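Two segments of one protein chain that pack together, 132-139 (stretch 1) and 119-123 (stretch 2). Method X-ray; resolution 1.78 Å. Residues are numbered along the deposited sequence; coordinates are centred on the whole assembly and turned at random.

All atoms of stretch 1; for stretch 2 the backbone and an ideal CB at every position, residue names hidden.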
# COMPACT_ATOMS: atom_id res chain seq x y z
N TYR B 132 20.57 4.12 -4.96
CA TYR B 132 20.68 4.22 -6.41
C TYR B 132 22.00 3.61 -6.85
O TYR B 132 22.99 3.67 -6.12
CB TYR B 132 20.58 5.66 -6.90
CG TYR B 132 20.72 5.79 -8.40
CD1 TYR B 132 19.63 5.56 -9.24
CD2 TYR B 132 21.93 6.14 -8.98
CE1 TYR B 132 19.76 5.67 -10.62
CE2 TYR B 132 22.06 6.25 -10.35
CZ TYR B 132 20.97 6.02 -11.17
OH TYR B 132 21.10 6.13 -12.53
N ALA B 133 22.00 3.02 -8.04
CA ALA B 133 23.20 2.42 -8.61
C ALA B 133 22.98 2.20 -10.10
O ALA B 133 22.00 1.56 -10.49
CB ALA B 133 23.54 1.09 -7.92
N ASN B 134 23.89 2.73 -10.92
CA ASN B 134 23.93 2.43 -12.34
C ASN B 134 24.93 1.32 -12.66
O ASN B 134 25.34 1.17 -13.82
CB ASN B 134 24.23 3.69 -13.15
CG ASN B 134 25.51 4.38 -12.71
OD1 ASN B 134 26.27 3.86 -11.89
ND2 ASN B 134 25.77 5.55 -13.27
N ASP B 135 25.32 0.55 -11.65
CA ASP B 135 26.26 -0.56 -11.79
C ASP B 135 25.58 -1.82 -11.27
O ASP B 135 25.02 -1.82 -10.17
CB ASP B 135 27.55 -0.28 -11.02
CG ASP B 135 28.58 -1.39 -11.14
OD1 ASP B 135 28.31 -2.41 -11.81
OD2 ASP B 135 29.67 -1.24 -10.56
N ASP B 136 25.62 -2.89 -12.07
CA ASP B 136 24.97 -4.13 -11.69
C ASP B 136 25.74 -4.89 -10.61
O ASP B 136 25.16 -5.77 -9.97
CB ASP B 136 24.77 -5.02 -12.91
CG ASP B 136 23.60 -4.58 -13.77
OD1 ASP B 136 22.56 -4.17 -13.20
OD2 ASP B 136 23.71 -4.63 -15.01
N ARG B 137 27.02 -4.56 -10.40
CA ARG B 137 27.76 -5.15 -9.29
C ARG B 137 27.06 -4.92 -7.96
O ARG B 137 27.17 -5.75 -7.05
CB ARG B 137 29.17 -4.56 -9.23
CG ARG B 137 30.08 -4.93 -10.38
CD ARG B 137 31.52 -4.55 -10.05
NE ARG B 137 31.83 -3.19 -10.48
CZ ARG B 137 32.84 -2.88 -11.29
NH1 ARG B 137 33.65 -3.82 -11.75
NH2 ARG B 137 33.05 -1.61 -11.63
N PHE B 138 26.33 -3.81 -7.84
CA PHE B 138 25.65 -3.45 -6.61
C PHE B 138 24.15 -3.64 -6.77
O PHE B 138 23.59 -3.48 -7.86
CB PHE B 138 25.96 -2.00 -6.23
CG PHE B 138 27.39 -1.78 -5.84
CD1 PHE B 138 27.84 -2.15 -4.58
CD2 PHE B 138 28.29 -1.23 -6.73
CE1 PHE B 138 29.15 -1.96 -4.21
CE2 PHE B 138 29.61 -1.03 -6.37
CZ PHE B 138 30.04 -1.40 -5.11
N THR B 139 23.50 -4.00 -5.67
CA THR B 139 22.07 -4.29 -5.66
C THR B 139 21.35 -3.27 -4.79
O THR B 139 21.78 -3.00 -3.67
CB THR B 139 21.80 -5.71 -5.15
OG1 THR B 139 22.47 -6.66 -5.98
CG2 THR B 139 20.31 -6.01 -5.15
N UNK B 119 33.06 5.62 -15.00
CA UNK B 119 32.82 6.07 -13.64
C UNK B 119 31.36 5.80 -13.29
O UNK B 119 30.45 6.28 -13.98
CB UNK B 119 33.16 7.55 -13.48
N UNK B 120 31.13 5.05 -12.22
CA UNK B 120 29.80 4.65 -11.81
C UNK B 120 29.35 5.47 -10.60
O UNK B 120 30.15 6.13 -9.94
CB UNK B 120 29.77 3.15 -11.49
N UNK B 121 28.05 5.43 -10.34
CA UNK B 121 27.44 6.26 -9.31
C UNK B 121 26.66 5.40 -8.32
O UNK B 121 26.03 4.41 -8.70
CB UNK B 121 26.52 7.31 -9.94
N UNK B 122 26.70 5.81 -7.05
CA UNK B 122 25.92 5.21 -5.98
C UNK B 122 25.33 6.31 -5.13
O UNK B 122 25.91 7.39 -4.99
CB UNK B 122 26.77 4.26 -5.13
N UNK B 123 24.16 6.04 -4.55
CA UNK B 123 23.53 6.95 -3.59
C UNK B 123 23.17 6.14 -2.36
O UNK B 123 22.40 5.17 -2.45
CB UNK B 123 22.30 7.64 -4.18

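The two segments meet as neighbouring antiparallel strands for two residue pairs, after which stretch 1 leaves the sheet as a loop; the reading below follows stretch 2 from the loop side into the paired region.

At position 119 CA-to-CB points away, and nothing of stretch 1 lies within 5.5 Å of the ideal CB. Stretch 1 therefore sets no rule here, and almost any side chain would do. The residue is Gln119. Its backbone matters more to the contact: a water accepts from Asn134 ND2 at 2.7 Å and donates to Gln119 O at 2.8 Å, tying the Asn134 side chain to the backbone of stretch 2.

Position 120 points toward the loop. Its ideal CB lies 3.6 Å from Asn134 OD1 and 4.1 Å from Asp135 CB, with the Arg137 side chain farther out, itself held by a salt bridge from Arg137 NE to Asp135 OD2 (2.9 Å). A long polar chain could suit this place, as could a broad apolar or aromatic one covering the aliphatic part of the aspartate. The residue is Phe120, chi1 m. Its CD2 comes to 3.6 Å from Asp135 CB, and Asp135 CG lies over one face of the ring. Arg137 CZ is 5.6 Å from the centroid of the Phe120 ring, at most a weak cation-pi attraction.

At position 121 the backbone does most of the work. Asn134, chi1 p, brings its amide to the strand edge as a side-chain substitute for a strand partner, and the nitrogen of 121 donates to Asn134 OD1 at 2.8 Å, nearly straight. The ideal CB points sideways, 3.8 Å from Asn134 ND2 and 4.6 Å from Tyr132 CE2, so a small residue fits readily, though a larger one could be steered elsewhere. It is Ala121, whose O also receives a CA-H...O contact from Ala133 CA at 3.5 Å.

Position 122 pairs with Ala133 without hydrogen bonds between them, and both side chains lie on one sheet face. The small Ala133 and the nearby Phe138 ring offer an apolar surface, suiting a branched aliphatic or a methionine. Leu122 takes it: CD2 reaches Ala133 CB at 3.6 Å, while CD1 sits over the Phe138 ring, 3.9 Å from Phe138 CE2.

Position 123 pairs with Tyr132. Its nitrogen donates to Tyr132 O at 3.1 Å, and Tyr132 N returns a weak bond to the oxygen of 123 at 3.3 Å. The ideal CB is 3.8 Å from Tyr132 CB, on the same face; beta-branched or other apolar residues would suit. Ile123 supplies that apolar neighbour.

Stretch 2, residues 119-123: QFALI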
# COMPACT_ATOMS: atom_id res chain seq x y z
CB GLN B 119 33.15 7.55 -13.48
CG GLN B 119 34.59 7.92 -13.81
CD GLN B 119 34.87 9.39 -13.57
OE1 GLN B 119 34.18 10.05 -12.78
NE2 GLN B 119 35.89 9.92 -14.24
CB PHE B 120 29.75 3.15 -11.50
CG PHE B 120 30.10 2.29 -12.68
CD1 PHE B 120 31.42 2.01 -12.99
CD2 PHE B 120 29.10 1.76 -13.48
CE1 PHE B 120 31.74 1.22 -14.07
CE2 PHE B 120 29.42 0.97 -14.57
CZ PHE B 120 30.74 0.70 -14.86
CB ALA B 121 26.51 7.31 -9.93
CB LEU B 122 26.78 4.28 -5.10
CG LEU B 122 26.94 2.81 -5.47
CD1 LEU B 122 28.12 2.20 -4.74
CD2 LEU B 122 25.67 2.04 -5.15
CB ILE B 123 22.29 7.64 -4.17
CG1 ILE B 123 22.69 8.61 -5.28
CG2 ILE B 123 21.54 8.38 -3.07
CD1 ILE B 123 21.55 9.47 -5.79
O HOH W 1 27.84 7.19 -13.52
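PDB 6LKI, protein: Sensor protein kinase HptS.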